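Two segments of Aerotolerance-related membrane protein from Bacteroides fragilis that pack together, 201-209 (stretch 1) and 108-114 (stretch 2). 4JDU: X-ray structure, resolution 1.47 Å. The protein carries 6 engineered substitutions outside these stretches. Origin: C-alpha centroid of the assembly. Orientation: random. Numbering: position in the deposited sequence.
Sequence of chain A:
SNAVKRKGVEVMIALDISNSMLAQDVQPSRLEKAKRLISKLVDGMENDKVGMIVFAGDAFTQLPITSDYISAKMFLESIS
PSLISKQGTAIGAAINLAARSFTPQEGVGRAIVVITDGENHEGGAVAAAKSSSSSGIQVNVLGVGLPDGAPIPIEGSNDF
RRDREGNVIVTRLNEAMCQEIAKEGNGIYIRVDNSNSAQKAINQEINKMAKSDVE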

ATOM      1  N   ALA A 201      -2.626   9.627  11.587  1.00 37.85           N
ATOM      2  CA  ALA A 201      -1.804  10.553  10.823  1.00 37.47           C
ATOM      3  C   ALA A 201      -2.224  10.589   9.358  1.00 36.53           C
ATOM      4  O   ALA A 201      -2.251  11.658   8.738  1.00 37.28           O
ATOM      5  CB  ALA A 201      -0.342  10.183  10.955  1.00 36.22           C
ATOM      6  N   ILE A 202      -2.558   9.429   8.801  1.00 35.23           N
ATOM      7  CA  ILE A 202      -2.975   9.387   7.406  1.00 34.63           C
ATOM      8  C   ILE A 202      -4.374   9.996   7.229  1.00 36.60           C
ATOM      9  O   ILE A 202      -4.620  10.718   6.263  1.00 37.01           O
ATOM     10  CB  ILE A 202      -2.846   7.963   6.779  1.00 33.18           C
ATOM     11  CG1 ILE A 202      -3.031   8.039   5.264  1.00 32.71           C
ATOM     12  CG2 ILE A 202      -3.812   6.980   7.401  1.00 35.71           C
ATOM     13  CD1 ILE A 202      -2.008   8.926   4.609  1.00 35.38           C
ATOM     14  N   ASN A 203      -5.275   9.731   8.174  1.00 40.08           N
ATOM     15  CA  ASN A 203      -6.595  10.364   8.169  1.00 46.43           C
ATOM     16  C   ASN A 203      -6.476  11.877   8.309  1.00 48.70           C
ATOM     17  O   ASN A 203      -7.246  12.633   7.715  1.00 55.14           O
ATOM     18  CB  ASN A 203      -7.474   9.816   9.299  1.00 53.19           C
ATOM     19  CG  ASN A 203      -8.110   8.481   8.954  1.00 58.32           C
ATOM     20  OD1 ASN A 203      -7.893   7.480   9.639  1.00 60.56           O
ATOM     21  ND2 ASN A 203      -8.903   8.461   7.887  1.00 60.51           N
ATOM     22  N   GLN A 204      -5.501  12.306   9.103  1.00 45.35           N
ATOM     23  CA  GLN A 204      -5.235  13.725   9.315  1.00 51.13           C
ATOM     24  C   GLN A 204      -4.757  14.405   8.036  1.00 49.65           C
ATOM     25  O   GLN A 204      -5.167  15.526   7.728  1.00 49.97           O
ATOM     26  CB  GLN A 204      -4.203  13.906  10.434  1.00 53.09           C
ATOM     27  CG  GLN A 204      -3.635  15.313  10.559  1.00 56.98           C
ATOM     28  CD  GLN A 204      -2.775  15.476  11.799  1.00 64.30           C
ATOM     29  OE1 GLN A 204      -3.135  15.011  12.879  1.00 67.47           O
ATOM     30  NE2 GLN A 204      -1.628  16.132  11.648  1.00 65.07           N
ATOM     31  N   GLU A 205      -3.894  13.722   7.290  1.00 42.16           N
ATOM     32  CA  GLU A 205      -3.402  14.250   6.021  1.00 45.18           C
ATOM     33  C   GLU A 205      -4.506  14.256   4.966  1.00 47.55           C
ATOM     34  O   GLU A 205      -4.625  15.197   4.177  1.00 49.23           O
ATOM     35  CB  GLU A 205      -2.214  13.425   5.525  1.00 39.27           C
ATOM     36  CG  GLU A 205      -1.599  13.943   4.235  1.00 39.90           C
ATOM     37  CD  GLU A 205      -1.087  15.365   4.357  1.00 44.91           C
ATOM     38  OE1 GLU A 205      -0.573  15.733   5.437  1.00 49.41           O
ATOM     39  OE2 GLU A 205      -1.200  16.118   3.367  1.00 47.63           O
ATOM     40  N   ILE A 206      -5.301  13.192   4.957  1.00 44.44           N
ATOM     41  CA  ILE A 206      -6.407  13.049   4.015  1.00 47.44           C
ATOM     42  C   ILE A 206      -7.471  14.126   4.243  1.00 52.91           C
ATOM     43  O   ILE A 206      -8.015  14.688   3.289  1.00 54.08           O
ATOM     44  CB  ILE A 206      -7.038  11.639   4.112  1.00 46.41           C
ATOM     45  CG1 ILE A 206      -6.131  10.602   3.442  1.00 44.59           C
ATOM     46  CG2 ILE A 206      -8.432  11.608   3.487  1.00 51.36           C
ATOM     47  CD1 ILE A 206      -6.610   9.174   3.606  1.00 46.27           C
ATOM     48  N   ASN A 207      -7.742  14.430   5.511  1.00 54.21           N
ATOM     49  CA  ASN A 207      -8.779  15.399   5.868  1.00 59.91           C
ATOM     50  C   ASN A 207      -8.386  16.859   5.633  1.00 65.85           C
ATOM     51  O   ASN A 207      -8.919  17.770   6.274  1.00 66.08           O
ATOM     52  CB  ASN A 207      -9.239  15.193   7.314  1.00 61.81           C
ATOM     53  CG  ASN A 207     -10.026  13.906   7.499  1.00 63.72           C
ATOM     54  OD1 ASN A 207      -9.967  13.000   6.665  1.00 62.77           O
ATOM     55  ND2 ASN A 207     -10.766  13.819   8.599  1.00 65.68           N
ATOM     56  N   LYS A 208      -7.452  17.066   4.713  1.00 69.32           N
ATOM     57  CA  LYS A 208      -7.115  18.401   4.235  1.00 74.40           C
ATOM     58  C   LYS A 208      -7.449  18.486   2.748  1.00 74.10           C
ATOM     59  O   LYS A 208      -7.262  19.520   2.104  1.00 76.46           O
ATOM     60  CB  LYS A 208      -5.636  18.705   4.485  1.00 70.96           C
ATOM     61  CG  LYS A 208      -5.233  18.632   5.955  1.00 70.29           C
ATOM     62  CD  LYS A 208      -3.789  19.060   6.154  1.00 69.46           C
HETATM   63  N   MSE A 209      -7.962  17.377   2.221  1.00 65.58           N
HETATM   64  CA  MSE A 209      -8.361  17.276   0.825  1.00 60.94           C
HETATM   65  C   MSE A 209      -9.818  17.709   0.662  1.00 62.05           C
HETATM   66  O   MSE A 209     -10.518  17.966   1.646  1.00 62.89           O
HETATM   67  CB  MSE A 209      -8.193  15.830   0.353  1.00 57.71           C
HETATM   68  CG  MSE A 209      -7.680  15.664  -1.065  1.00 54.49           C
HETATM   69 SE   MSE A 209      -5.775  15.305  -1.155  0.61 82.53          SE
HETATM   70  CE  MSE A 209      -5.200  16.921  -2.084  1.00 41.98           C
TER
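Stretch 2, residues 108-114: VGRAIVV

Stretch 2 is an extended strand that runs along the end of the helix in stretch 1. The two segments are far apart in sequence: any touching pair is at least 89 positions apart. R110 to V114 have clear strand backbone angles, and the strand continues later in the chain. Stretch 1 is helical from A201 to I206. Its turns are held by E205 N to A201 O at 3.0 Å and I206 N to I202 O at 2.9 Å.

The directions are close to antiparallel. The N-to-C axes make an angle of 153°, and their closest approach is 10.3 Å. The register therefore runs backward: V113 lies against I202, A111 against I206 and G109 against M209. V113 CA is 8.4 Å from I202 CA, A111 CA is 6.8 Å from I206 CA, and G109 CA is 4.7 Å from M209 CA. The backbones thus draw together from I202 toward M209.

The strand alternates. A111 and V113 point their CA-to-CB bonds toward stretch 1, while R110 and I112 point theirs away. I112 makes no contact with stretch 1.

V113 is the main bump of the strand. Its chi1 is t, and its CG2 methyl rests in the hollow formed by two isoleucines one helical turn apart. V113 CG2 is 4.1 Å from I202 CG1 and also 4.1 Å from I206 CD1. I202 points toward the strand. I206 starts out sideways, but with chi1 m and chi2 t its end comes nearer and reaches the same methyl.

A111 offers only a small methyl. I206 fills the space over it, with I206 CG1 4.3 Å from A111 CB. The short side chain suits the closer backbone spacing here. All four of these residues are buried, and the contact is purely apolar.

Beyond I206 the chain leaves the helix at N207. M209 N still bonds back to I206 O at 2.9 Å, and the M209 side chain turns toward the strand. M209 is a selenomethionine, and it gives up the most surface of any residue here. It lies over G109, where no side chain stands in the way: M209 CG is 3.5 Å from G109 CA. A CB on G109 would point toward stretch 1 and come within 2.6 Å of M209 CG, a clash. Farther along, M209 SE is 3.6 Å from R110 O and 4.4 Å from A111 CB. The long side chain thus spans from the bare glycine to the alanine methyl.

No hydrogen bond crosses between the stretches. The fit rests on shape, and 261 Å² is buried over both sides.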

ATOM      1  N   VAL A 108     -14.181  17.026  -5.759  1.00 40.74           N
ATOM      2  CA  VAL A 108     -13.947  16.164  -4.608  1.00 43.23           C
ATOM      3  C   VAL A 108     -12.457  15.901  -4.463  1.00 37.42           C
ATOM      4  O   VAL A 108     -11.741  15.760  -5.459  1.00 42.11           O
ATOM      5  CB  VAL A 108     -14.740  14.830  -4.701  1.00 40.77           C
ATOM      6  CG1 VAL A 108     -14.252  13.973  -5.864  1.00 38.52           C
ATOM      7  CG2 VAL A 108     -14.652  14.060  -3.393  1.00 44.90           C
ATOM      8  N   GLY A 109     -11.982  15.858  -3.224  1.00 33.40           N
ATOM      9  CA  GLY A 109     -10.598  15.515  -2.976  1.00 30.20           C
ATOM     10  C   GLY A 109     -10.320  14.081  -3.374  1.00 29.36           C
ATOM     11  O   GLY A 109     -11.188  13.210  -3.252  1.00 25.97           O
ATOM     12  N   ARG A 110      -9.116  13.837  -3.881  1.00 23.47           N
ATOM     13  CA  ARG A 110      -8.708  12.490  -4.253  1.00 21.48           C
ATOM     14  C   ARG A 110      -7.340  12.198  -3.641  1.00 23.11           C
ATOM     15  O   ARG A 110      -6.398  12.977  -3.801  1.00 21.23           O
ATOM     16  CB  ARG A 110      -8.622  12.335  -5.775  1.00 20.99           C
ATOM     17  CG  ARG A 110      -9.878  12.690  -6.571  1.00 23.16           C
ATOM     18  CD  ARG A 110      -9.522  12.673  -8.070  1.00 31.49           C
ATOM     19  NE  ARG A 110     -10.565  12.978  -9.063  1.00 47.65           N
ATOM     20  CZ  ARG A 110     -11.866  12.681  -8.999  1.00 52.92           C
ATOM     21  NH1 ARG A 110     -12.404  12.062  -7.953  1.00 54.81           N
ATOM     22  NH2 ARG A 110     -12.650  13.028 -10.015  1.00 47.60           N
ATOM     23  N   ALA A 111      -7.232  11.076  -2.942  1.00 17.76           N
ATOM     24  CA  ALA A 111      -5.965  10.678  -2.328  1.00 17.58           C
ATOM     25  C   ALA A 111      -5.684   9.211  -2.574  1.00 16.03           C
ATOM     26  O   ALA A 111      -6.590   8.377  -2.518  1.00 17.00           O
ATOM     27  CB  ALA A 111      -5.987  10.958  -0.830  1.00 20.14           C
ATOM     28  N   ILE A 112      -4.422   8.906  -2.847  1.00 14.96           N
ATOM     29  CA  ILE A 112      -3.955   7.533  -2.982  1.00 13.18           C
ATOM     30  C   ILE A 112      -3.109   7.219  -1.769  1.00 13.44           C
ATOM     31  O   ILE A 112      -2.300   8.046  -1.346  1.00 14.73           O
ATOM     32  CB  ILE A 112      -3.122   7.353  -4.262  1.00 13.47           C
ATOM     33  CG1 ILE A 112      -3.987   7.644  -5.497  1.00 16.54           C
ATOM     34  CG2 ILE A 112      -2.498   5.954  -4.323  1.00 15.15           C
ATOM     35  CD1 ILE A 112      -3.208   7.694  -6.795  1.00 16.46           C
ATOM     36  N   VAL A 113      -3.326   6.046  -1.183  1.00 13.19           N
ATOM     37  CA  VAL A 113      -2.505   5.600  -0.057  1.00 12.40           C
ATOM     38  C   VAL A 113      -1.840   4.286  -0.430  1.00 13.07           C
ATOM     39  O   VAL A 113      -2.501   3.246  -0.503  1.00 14.50           O
ATOM     40  CB  VAL A 113      -3.344   5.424   1.227  1.00 13.86           C
ATOM     41  CG1 VAL A 113      -2.452   4.982   2.394  1.00 16.19           C
ATOM     42  CG2 VAL A 113      -4.077   6.716   1.578  1.00 15.87           C
ATOM     43  N   VAL A 114      -0.545   4.354  -0.723  1.00 13.49           N
ATOM     44  CA  VAL A 114       0.240   3.170  -1.061  1.00 13.56           C
ATOM     45  C   VAL A 114       0.788   2.552   0.218  1.00 12.40           C
ATOM     46  O   VAL A 114       1.413   3.250   1.015  1.00 14.36           O
ATOM     47  CB  VAL A 114       1.410   3.519  -2.003  1.00 13.46           C
ATOM     48  CG1 VAL A 114       2.141   2.263  -2.430  1.00 16.04           C
ATOM     49  CG2 VAL A 114       0.903   4.267  -3.240  1.00 13.98           C
TER